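Local coordinates for uncharacterized protein (Treponema denticola ATCC 35404, PDB 6QNM) that is an oxygen-binding di-iron protein with a metallo-beta-lactamase-like fold, its physiological role probably linked to oxygen sensing or handling, at residues I20-E25 against T35-I40; A170-D175 against E193-R198; E178-E183 against G226-D231. All coordinates share one frame; numbering follows the deposited sequence.

How the contacts relate
Between centres, contacts 1 and 3 are 13 Å apart, contacts 2 and 3 15 Å and contacts 1 and 2 19 Å. Contact 1 lies in the mixed sheet holding strands 17-23 and 35-42, contact 3 at the edge of the sheet ending in strand 229-230, and contact 2 joins the loop 170-175 to helix 185-199. Contacts 1 and 3 touch where Y38 OH packs on I228 CG1 at 3.5 Å, so Y38 reaches the chain just ahead of strand 229-230. Contacts 2 and 3 meet at A171 CB and G226 CA, 4.0 Å apart; along the chain their segments alternate. Contacts 1 and 2 do not touch, their nearest atoms being about 5 Å apart.

Contact 1 (I20-E25 against T35-I40)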
loop_
_atom_site.group_PDB
_atom_site.type_symbol
_atom_site.label_atom_id
_atom_site.label_comp_id
_atom_site.label_asym_id
_atom_site.label_seq_id
_atom_site.Cartn_x
_atom_site.Cartn_y
_atom_site.Cartn_z
ATOM N N ILE A 20 12.095 -18.123 -14.504
ATOM C CA ILE A 20 11.004 -19.092 -14.541
ATOM C C ILE A 20 9.696 -18.422 -14.133
ATOM O O ILE A 20 9.645 -17.701 -13.129
ATOM C CB ILE A 20 11.298 -20.294 -13.622
ATOM C CG1 ILE A 20 12.598 -20.988 -14.038
ATOM C CG2 ILE A 20 10.135 -21.272 -13.628
ATOM C CD1 ILE A 20 13.250 -21.788 -12.925
ATOM N N TRP A 21 8.641 -18.681 -14.902
ATOM C CA TRP A 21 7.277 -18.309 -14.549
ATOM C C TRP A 21 6.565 -19.533 -13.991
ATOM O O TRP A 21 6.612 -20.609 -14.596
ATOM C CB TRP A 21 6.525 -17.784 -15.776
ATOM C CG TRP A 21 5.032 -17.602 -15.593
ATOM C CD1 TRP A 21 4.387 -16.457 -15.215
ATOM C CD2 TRP A 21 4.001 -18.582 -15.815
ATOM N NE1 TRP A 21 3.028 -16.667 -15.173
ATOM C CE2 TRP A 21 2.765 -17.962 -15.536
ATOM C CE3 TRP A 21 4.007 -19.925 -16.209
ATOM C CZ2 TRP A 21 1.547 -18.636 -15.644
ATOM C CZ3 TRP A 21 2.798 -20.592 -16.316
ATOM C CH2 TRP A 21 1.584 -19.947 -16.036
ATOM N N LEU A 22 5.913 -19.375 -12.844
ATOM C CA LEU A 22 5.091 -20.436 -12.282
ATOM C C LEU A 22 3.658 -19.942 -12.181
ATOM O O LEU A 22 3.406 -18.865 -11.630
ATOM C CB LEU A 22 5.596 -20.860 -10.901
ATOM C CG LEU A 22 7.065 -21.262 -10.802
ATOM C CD1 LEU A 22 7.535 -21.236 -9.351
ATOM C CD2 LEU A 22 7.279 -22.624 -11.431
ATOM N N GLY A 23 2.727 -20.722 -12.720
ATOM C CA GLY A 23 1.331 -20.345 -12.648
ATOM C C GLY A 23 0.436 -21.535 -12.907
ATOM O O GLY A 23 0.896 -22.645 -13.181
ATOM N N SER A 24 -0.867 -21.276 -12.838
ATOM C CA SER A 24 -1.864 -22.324 -12.999
ATOM C C SER A 24 -2.801 -22.047 -14.164
ATOM O O SER A 24 -2.447 -21.357 -15.125
ATOM C CB SER A 24 -2.684 -22.479 -11.725
ATOM O OG SER A 24 -3.742 -21.539 -11.708
ATOM N N GLU A 25 -4.017 -22.573 -14.058
ATOM C CA GLU A 25 -5.075 -22.333 -15.025
ATOM C C GLU A 25 -6.399 -22.295 -14.280
ATOM O O GLU A 25 -6.603 -23.053 -13.327
ATOM C CB GLU A 25 -5.097 -23.408 -16.116
ATOM C CG GLU A 25 -4.025 -23.210 -17.178
ATOM C CD GLU A 25 -3.484 -24.518 -17.724
ATOM O OE1 GLU A 25 -4.263 -25.485 -17.831
ATOM O OE2 GLU A 25 -2.280 -24.575 -18.049
ATOM N N THR A 35 -0.712 -16.012 -13.204
ATOM C CA THR A 35 0.648 -16.020 -12.697
ATOM C C THR A 35 0.595 -16.257 -11.197
ATOM O O THR A 35 -0.235 -15.677 -10.494
ATOM C CB THR A 35 1.341 -14.694 -13.010
ATOM O OG1 THR A 35 1.389 -14.506 -14.429
ATOM C CG2 THR A 35 2.760 -14.667 -12.440
ATOM N N MET A 36 1.476 -17.110 -10.700
ATOM C CA MET A 36 1.544 -17.334 -9.265
ATOM C C MET A 36 2.881 -16.969 -8.657
ATOM O O MET A 36 2.915 -16.542 -7.500
ATOM C CB MET A 36 1.223 -18.796 -8.935
ATOM C CG MET A 36 -0.207 -19.149 -9.273
ATOM S SD MET A 36 -0.763 -20.676 -8.517
ATOM C CE MET A 36 -2.517 -20.538 -8.843
ATOM N N GLN A 37 3.975 -17.104 -9.404
ATOM C CA GLN A 37 5.299 -16.865 -8.851
ATOM C C GLN A 37 6.340 -16.718 -9.952
ATOM O O GLN A 37 6.377 -17.520 -10.891
ATOM C CB GLN A 37 5.694 -18.008 -7.914
ATOM C CG GLN A 37 7.014 -17.789 -7.212
ATOM C CD GLN A 37 6.930 -16.664 -6.205
ATOM O OE1 GLN A 37 6.102 -16.698 -5.297
ATOM N NE2 GLN A 37 7.776 -15.654 -6.368
ATOM N N TYR A 38 7.196 -15.709 -9.836
ATOM C CA TYR A 38 8.386 -15.598 -10.666
ATOM C C TYR A 38 9.585 -16.045 -9.846
ATOM O O TYR A 38 9.703 -15.705 -8.664
ATOM C CB TYR A 38 8.594 -14.169 -11.170
ATOM C CG TYR A 38 7.679 -13.783 -12.307
ATOM C CD1 TYR A 38 7.845 -14.328 -13.573
ATOM C CD2 TYR A 38 6.647 -12.873 -12.113
ATOM C CE1 TYR A 38 7.006 -13.977 -14.617
ATOM C CE2 TYR A 38 5.802 -12.518 -13.149
ATOM C CZ TYR A 38 5.987 -13.071 -14.399
ATOM O OH TYR A 38 5.153 -12.716 -15.433
ATOM N N LEU A 39 10.472 -16.807 -10.481
ATOM C CA LEU A 39 11.616 -17.395 -9.801
ATOM C C LEU A 39 12.844 -17.304 -10.693
ATOM O O LEU A 39 12.783 -17.637 -11.881
ATOM C CB LEU A 39 11.339 -18.860 -9.431
ATOM C CG LEU A 39 12.523 -19.710 -8.965
ATOM C CD1 LEU A 39 12.890 -19.397 -7.528
ATOM C CD2 LEU A 39 12.215 -21.190 -9.117
ATOM N N ILE A 40 13.946 -16.829 -10.124
ATOM C CA ILE A 40 15.244 -16.832 -10.785
ATOM C C ILE A 40 16.096 -17.886 -10.099
ATOM O O ILE A 40 16.136 -17.953 -8.865
ATOM C CB ILE A 40 15.922 -15.451 -10.725
ATOM C CG1 ILE A 40 15.100 -14.414 -11.495
ATOM C CG2 ILE A 40 17.344 -15.526 -11.273
ATOM C CD1 ILE A 40 15.593 -12.990 -11.319
#
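The antiparallel hairpin of strands 17-23 and 35-42 carries a classic beta bulge, where M36 and Q37 both face L22. L22 O accepts both amides, M36 N at 2.8 Å and Q37 N at 2.9 Å; the first donor lies in the carbonyl plane, the second is tilted 22° from it. Beyond the bulge the pairing is regular, with I20 and L39 hydrogen-bonded in both directions. On the W21 and Y38 face, the indole, CG anti to the backbone N (chi1 169°), lies with a face on G23 N and turns its NE1/CD1 edge to the partner strand. W21 NE1 gives T35 OG1 a nearly straight 2.8 Å bond in the ring plane. The same indole edge is directed at the face of Y38 in an offset edge-to-face pair, planes at 66°, W21 CD1 lying 3.7 Å from Y38 CE1. Y38 OH is bonded to P223 O. On the other face, I20 and L39 run side by side, and L22 CD1 rests 4.0 Å from Q37 CB, next to helix 57-65. Near the bulge M36 CE reaches S24 OG. The result is a bulged beta hairpin inside the mixed sheet of a metallo-beta-lactamase-like fold.

Contact 2 (A170-D175 against E193-R198); sequences AAVFDD and EGFHVR
Apolar packing carries most of this contact: V172 and F173, in the loop before helix 185-199, close on F195 of that helix. V172 CG2 sits over one face of the F195 ring, 4.1 Å from its centroid and 28° off the normal, a CH-pi contact whose closest carbon is F195 CD1 at 3.7 Å. With CG1 of V172 anti to the carbonyl carbon (chi1 -49°), CG2 falls between N and C and is turned to F195. It also serves a second ring, for V172 CG2 stands 3.4 Å above the plane of the F173 ring, over the centre, and one methyl thus packs on the faces of two rings set at an angle. F173 itself meets the helix through CE2, which approaches F195 CB to 3.9 Å, the two side chains crossing at about a right angle. F195 is directed at the loop with CG anti to its backbone N (chi1 170°), and this presents a ring face to V172. In the second subunit, F109 packs on V172 and meets the F173 ring.

The polar part is slight. A170 O comes up to the edge of the imidazole of H196, near its plane and 3.7 Å from H196 CE1, and lies 4.1 Å from F195 CD2. H196 ND1 bonds within the helix to I192 O, while NE2 with G169 N ties the helix to the chain just before A170; together they set the ring's rotation. R198 forms a salt bridge with D126 of the second subunit, so loop and helix both border the dimer interface.

Helix 185-199 thus lies against the loop that follows strand 162-166, with W240 of helix 232-242 meeting H196 edge-to-face.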
loop_
_atom_site.group_PDB
_atom_site.type_symbol
_atom_site.label_atom_id
_atom_site.label_comp_id
_atom_site.label_asym_id
_atom_site.label_seq_id
_atom_site.Cartn_x
_atom_site.Cartn_y
_atom_site.Cartn_z
ATOM N N ALA A 170 0.564 -4.637 -15.170
ATOM C CA ALA A 170 -0.157 -5.816 -14.724
ATOM C C ALA A 170 -1.631 -5.712 -15.077
ATOM O O ALA A 170 -2.233 -4.635 -15.010
ATOM C CB ALA A 170 0.001 -6.009 -13.216
ATOM N N ALA A 171 -2.208 -6.848 -15.461
ATOM C CA ALA A 171 -3.653 -6.968 -15.611
ATOM C C ALA A 171 -4.215 -7.528 -14.309
ATOM O O ALA A 171 -4.540 -8.708 -14.186
ATOM C CB ALA A 171 -4.003 -7.851 -16.803
ATOM N N VAL A 172 -4.304 -6.659 -13.304
ATOM C CA VAL A 172 -4.934 -7.044 -12.049
ATOM C C VAL A 172 -6.432 -7.088 -12.331
ATOM O O VAL A 172 -6.872 -6.677 -13.407
ATOM C CB VAL A 172 -4.580 -6.081 -10.902
ATOM C CG1 VAL A 172 -3.079 -5.851 -10.846
ATOM C CG2 VAL A 172 -5.312 -4.764 -11.066
ATOM N N PHE A 173 -7.216 -7.594 -11.376
ATOM C CA PHE A 173 -8.669 -7.769 -11.478
ATOM C C PHE A 173 -9.065 -8.909 -12.415
ATOM O O PHE A 173 -10.039 -9.619 -12.146
ATOM C CB PHE A 173 -9.384 -6.503 -11.980
ATOM C CG PHE A 173 -8.991 -5.231 -11.282
ATOM C CD1 PHE A 173 -9.025 -5.130 -9.903
ATOM C CD2 PHE A 173 -8.636 -4.112 -12.023
ATOM C CE1 PHE A 173 -8.682 -3.943 -9.276
ATOM C CE2 PHE A 173 -8.291 -2.924 -11.400
ATOM C CZ PHE A 173 -8.311 -2.841 -10.024
ATOM N N ASP A 174 -8.329 -9.100 -13.506
ATOM C CA ASP A 174 -8.550 -10.198 -14.435
ATOM C C ASP A 174 -7.375 -11.170 -14.407
ATOM O O ASP A 174 -6.246 -10.801 -14.082
ATOM C CB ASP A 174 -8.775 -9.665 -15.859
ATOM C CG ASP A 174 -8.587 -10.723 -16.927
ATOM O OD1 ASP A 174 -7.507 -10.741 -17.553
ATOM O OD2 ASP A 174 -9.516 -11.528 -17.149
ATOM N N ASP A 175 -7.655 -12.425 -14.744
ATOM C CA ASP A 175 -6.625 -13.444 -14.917
ATOM C C ASP A 175 -7.073 -14.400 -16.024
ATOM O O ASP A 175 -7.309 -15.589 -15.812
ATOM C CB ASP A 175 -6.356 -14.166 -13.598
ATOM C CG ASP A 175 -5.609 -13.295 -12.596
ATOM O OD1 ASP A 175 -6.265 -12.713 -11.705
ATOM O OD2 ASP A 175 -4.369 -13.190 -12.703
ATOM N N GLU A 193 -5.899 -0.725 -18.683
ATOM C CA GLU A 193 -6.036 0.730 -18.752
ATOM C C GLU A 193 -6.632 1.304 -17.470
ATOM O O GLU A 193 -6.104 2.270 -16.909
ATOM C CB GLU A 193 -6.885 1.123 -19.961
ATOM C CG GLU A 193 -6.894 2.623 -20.232
ATOM C CD GLU A 193 -7.661 2.990 -21.489
ATOM O OE1 GLU A 193 -8.591 2.246 -21.863
ATOM O OE2 GLU A 193 -7.327 4.024 -22.105
ATOM N N GLY A 194 -7.739 0.727 -16.995
ATOM C CA GLY A 194 -8.416 1.287 -15.833
ATOM C C GLY A 194 -7.547 1.312 -14.588
ATOM O O GLY A 194 -7.545 2.293 -13.838
ATOM N N PHE A 195 -6.805 0.230 -14.347
ATOM C CA PHE A 195 -5.910 0.176 -13.194
ATOM C C PHE A 195 -4.862 1.281 -13.260
ATOM O O PHE A 195 -4.606 1.972 -12.267
ATOM C CB PHE A 195 -5.245 -1.200 -13.117
ATOM C CG PHE A 195 -4.129 -1.281 -12.114
ATOM C CD1 PHE A 195 -4.396 -1.241 -10.757
ATOM C CD2 PHE A 195 -2.813 -1.399 -12.530
ATOM C CE1 PHE A 195 -3.370 -1.314 -9.831
ATOM C CE2 PHE A 195 -1.783 -1.475 -11.608
ATOM C CZ PHE A 195 -2.063 -1.430 -10.258
ATOM N N HIS A 196 -4.252 1.469 -14.433
ATOM C CA HIS A 196 -3.155 2.424 -14.554
ATOM C C HIS A 196 -3.659 3.860 -14.484
ATOM O O HIS A 196 -2.986 4.732 -13.925
ATOM C CB HIS A 196 -2.397 2.182 -15.857
ATOM C CG HIS A 196 -1.534 0.958 -15.833
ATOM N ND1 HIS A 196 -2.047 -0.316 -15.939
ATOM C CD2 HIS A 196 -0.193 0.816 -15.707
ATOM C CE1 HIS A 196 -1.058 -1.192 -15.883
ATOM N NE2 HIS A 196 0.077 -0.530 -15.743
ATOM N N VAL A 197 -4.840 4.125 -15.045
ATOM C CA VAL A 197 -5.383 5.480 -15.026
ATOM C C VAL A 197 -5.688 5.910 -13.595
ATOM O O VAL A 197 -5.494 7.075 -13.224
ATOM C CB VAL A 197 -6.632 5.562 -15.926
ATOM C CG1 VAL A 197 -7.403 6.854 -15.680
ATOM C CG2 VAL A 197 -6.237 5.457 -17.390
ATOM N N ARG A 198 -6.128 4.971 -12.757
ATOM C CA ARG A 198 -6.532 5.307 -11.397
ATOM C C ARG A 198 -5.393 5.202 -10.389
ATOM O O ARG A 198 -5.375 5.965 -9.416
ATOM C CB ARG A 198 -7.699 4.409 -10.962
ATOM C CG ARG A 198 -8.236 4.683 -9.554
ATOM C CD ARG A 198 -8.639 6.149 -9.359
ATOM N NE ARG A 198 -9.082 6.417 -7.990
ATOM C CZ ARG A 198 -8.267 6.718 -6.980
ATOM N NH1 ARG A 198 -6.958 6.798 -7.178
ATOM N NH2 ARG A 198 -8.762 6.943 -5.769
#

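Contact 3 (E178-E183 against G226-D231)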
loop_
_atom_site.group_PDB
_atom_site.type_symbol
_atom_site.label_atom_id
_atom_site.label_comp_id
_atom_site.label_asym_id
_atom_site.label_seq_id
_atom_site.Cartn_x
_atom_site.Cartn_y
_atom_site.Cartn_z
ATOM N N GLU A 178 -4.867 -16.843 -21.662
ATOM C CA GLU A 178 -4.638 -18.012 -22.510
ATOM C C GLU A 178 -3.160 -18.259 -22.808
ATOM O O GLU A 178 -2.722 -19.413 -22.847
ATOM C CB GLU A 178 -5.411 -17.901 -23.831
ATOM C CG GLU A 178 -6.852 -18.364 -23.777
ATOM C CD GLU A 178 -7.258 -19.115 -25.035
ATOM O OE1 GLU A 178 -7.545 -20.326 -24.943
ATOM O OE2 GLU A 178 -7.271 -18.494 -26.118
ATOM N N THR A 179 -2.402 -17.202 -23.092
ATOM C CA THR A 179 -1.014 -17.325 -23.515
ATOM C C THR A 179 -0.039 -16.782 -22.473
ATOM O O THR A 179 -0.407 -16.017 -21.576
ATOM C CB THR A 179 -0.800 -16.592 -24.844
ATOM O OG1 THR A 179 -0.945 -15.182 -24.636
ATOM C CG2 THR A 179 -1.836 -17.045 -25.857
ATOM N N THR A 180 1.228 -17.188 -22.618
ATOM C CA THR A 180 2.298 -16.612 -21.807
ATOM C C THR A 180 2.498 -15.134 -22.130
ATOM O O THR A 180 2.658 -14.306 -21.227
ATOM C CB THR A 180 3.603 -17.383 -22.021
ATOM O OG1 THR A 180 3.423 -18.760 -21.666
ATOM C CG2 THR A 180 4.729 -16.787 -21.177
ATOM N N PHE A 181 2.476 -14.783 -23.415
ATOM C CA PHE A 181 2.845 -13.461 -23.896
ATOM C C PHE A 181 1.656 -12.719 -24.497
ATOM O O PHE A 181 0.729 -13.325 -25.041
ATOM C CB PHE A 181 3.953 -13.566 -24.950
ATOM C CG PHE A 181 5.200 -14.234 -24.452
ATOM C CD1 PHE A 181 6.089 -13.551 -23.638
ATOM C CD2 PHE A 181 5.485 -15.546 -24.797
ATOM C CE1 PHE A 181 7.241 -14.164 -23.176
ATOM C CE2 PHE A 181 6.632 -16.165 -24.338
ATOM C CZ PHE A 181 7.512 -15.472 -23.525
ATOM N N VAL A 182 1.707 -11.390 -24.391
ATOM C CA VAL A 182 0.730 -10.519 -25.038
ATOM C C VAL A 182 0.868 -10.635 -26.550
ATOM O O VAL A 182 1.971 -10.524 -27.101
ATOM C CB VAL A 182 0.915 -9.063 -24.580
ATOM C CG1 VAL A 182 0.015 -8.127 -25.378
ATOM C CG2 VAL A 182 0.642 -8.922 -23.089
ATOM N N GLU A 183 -0.257 -10.860 -27.236
ATOM C CA GLU A 183 -0.237 -11.018 -28.682
ATOM C C GLU A 183 -0.849 -9.850 -29.441
ATOM O O GLU A 183 -0.538 -9.676 -30.622
ATOM C CB GLU A 183 -0.987 -12.296 -29.087
ATOM C CG GLU A 183 -0.529 -13.552 -28.373
ATOM C CD GLU A 183 -1.089 -14.811 -29.005
ATOM O OE1 GLU A 183 -2.326 -14.908 -29.158
ATOM O OE2 GLU A 183 -0.289 -15.703 -29.352
ATOM N N GLY A 226 -1.049 -11.062 -15.376
ATOM C CA GLY A 226 -1.319 -10.872 -16.784
ATOM C C GLY A 226 -0.146 -11.269 -17.661
ATOM O O GLY A 226 0.964 -11.545 -17.199
ATOM N N ALA A 227 -0.404 -11.267 -18.967
ATOM C CA ALA A 227 0.563 -11.746 -19.943
ATOM C C ALA A 227 1.782 -10.827 -20.016
ATOM O O ALA A 227 1.741 -9.651 -19.639
ATOM C CB ALA A 227 -0.086 -11.876 -21.320
ATOM N N ILE A 228 2.877 -11.389 -20.526
ATOM C CA ILE A 228 4.180 -10.736 -20.573
ATOM C C ILE A 228 4.350 -10.020 -21.907
ATOM O O ILE A 228 3.944 -10.526 -22.961
ATOM C CB ILE A 228 5.295 -11.774 -20.349
ATOM C CG1 ILE A 228 5.177 -12.376 -18.947
ATOM C CG2 ILE A 228 6.676 -11.173 -20.576
ATOM C CD1 ILE A 228 5.775 -13.764 -18.839
ATOM N N TYR A 229 4.964 -8.837 -21.863
ATOM C CA TYR A 229 5.262 -8.064 -23.061
ATOM C C TYR A 229 6.613 -8.491 -23.622
ATOM O O TYR A 229 7.622 -8.480 -22.907
ATOM C CB TYR A 229 5.268 -6.566 -22.751
ATOM C CG TYR A 229 4.023 -6.096 -22.032
ATOM C CD1 TYR A 229 2.883 -5.746 -22.739
ATOM C CD2 TYR A 229 3.986 -6.015 -20.647
ATOM C CE1 TYR A 229 1.737 -5.319 -22.087
ATOM C CE2 TYR A 229 2.844 -5.590 -19.985
ATOM C CZ TYR A 229 1.724 -5.244 -20.710
ATOM O OH TYR A 229 0.587 -4.822 -20.056
ATOM N N LYS A 230 6.631 -8.844 -24.906
ATOM C CA LYS A 230 7.838 -9.288 -25.586
ATOM C C LYS A 230 7.807 -8.768 -27.017
ATOM O O LYS A 230 6.757 -8.369 -27.527
ATOM C CB LYS A 230 7.928 -10.826 -25.553
ATOM C CG LYS A 230 9.195 -11.449 -26.112
ATOM C CD LYS A 230 9.131 -12.967 -25.991
ATOM C CE LYS A 230 8.617 -13.617 -27.268
ATOM N NZ LYS A 230 9.713 -13.813 -28.260
ATOM N N ASP A 231 8.978 -8.761 -27.658
ATOM C CA ASP A 231 9.132 -8.324 -29.053
ATOM C C ASP A 231 8.550 -6.916 -29.177
ATOM O O ASP A 231 8.915 -6.034 -28.386
ATOM C CB ASP A 231 8.520 -9.360 -29.989
ATOM C CG ASP A 231 9.127 -10.736 -29.821
ATOM O OD1 ASP A 231 10.368 -10.835 -29.713
ATOM O OD2 ASP A 231 8.359 -11.722 -29.809
HETATM O O HOH W 1 4.399 -10.075 -26.131
#
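F181 and V182, the residues most covered here, bring the loop ahead of helix 185-199 against I228 and its neighbours. With CG beside the backbone N (chi1 -59°), the F181 ring comes back over I228 and K230 although CB points away. It is sandwiched: T180 CG2 lies over the centre of one face, while K230 CD covers the opposite face, offset toward the rim. K230 CD is 3.9 Å from the F181 ring centroid, a CH-pi contact. The ammonium group lies farther off, a weak cation-pi attraction at most, and is instead drawn to D231: K230 NZ is 2.9 Å from D231 OD2, a salt bridge on the syn side of the carboxylate. I228 O lies at the ring edge, in plane; F181 CD1 also meets I228 CB at 3.8 Å.

The backbones are joined by a single beta bridge between F181 and I228. I228 N donates to T180 O at 3.0 Å and V182 N to I228 O at 2.8 Å, both nearly straight; the first donor is in the carbonyl plane, the second tilted 30° from it. The bridge fastens the loop to the chain just ahead of the weakly bonded strand 229-230, which is the last strand of its sheet within this chain and pairs with strand 220-223.

V182 points to a different side, toward A227 and Y229. Its CG2 touches A227 CB at 3.5 Å and the Y229 ring carbon CE1 at 3.9 Å, and H188 of helix 185-199 lies against the same side chain. Y229 is held by its OH to G169 O and stacks on F237. A water links V182 O to K230 N, accepting from the latter at 2.8 Å. I228, on the F181 side, packs on M220 and A222 of strand 220-223, and its CD1 approaches T180 CG2.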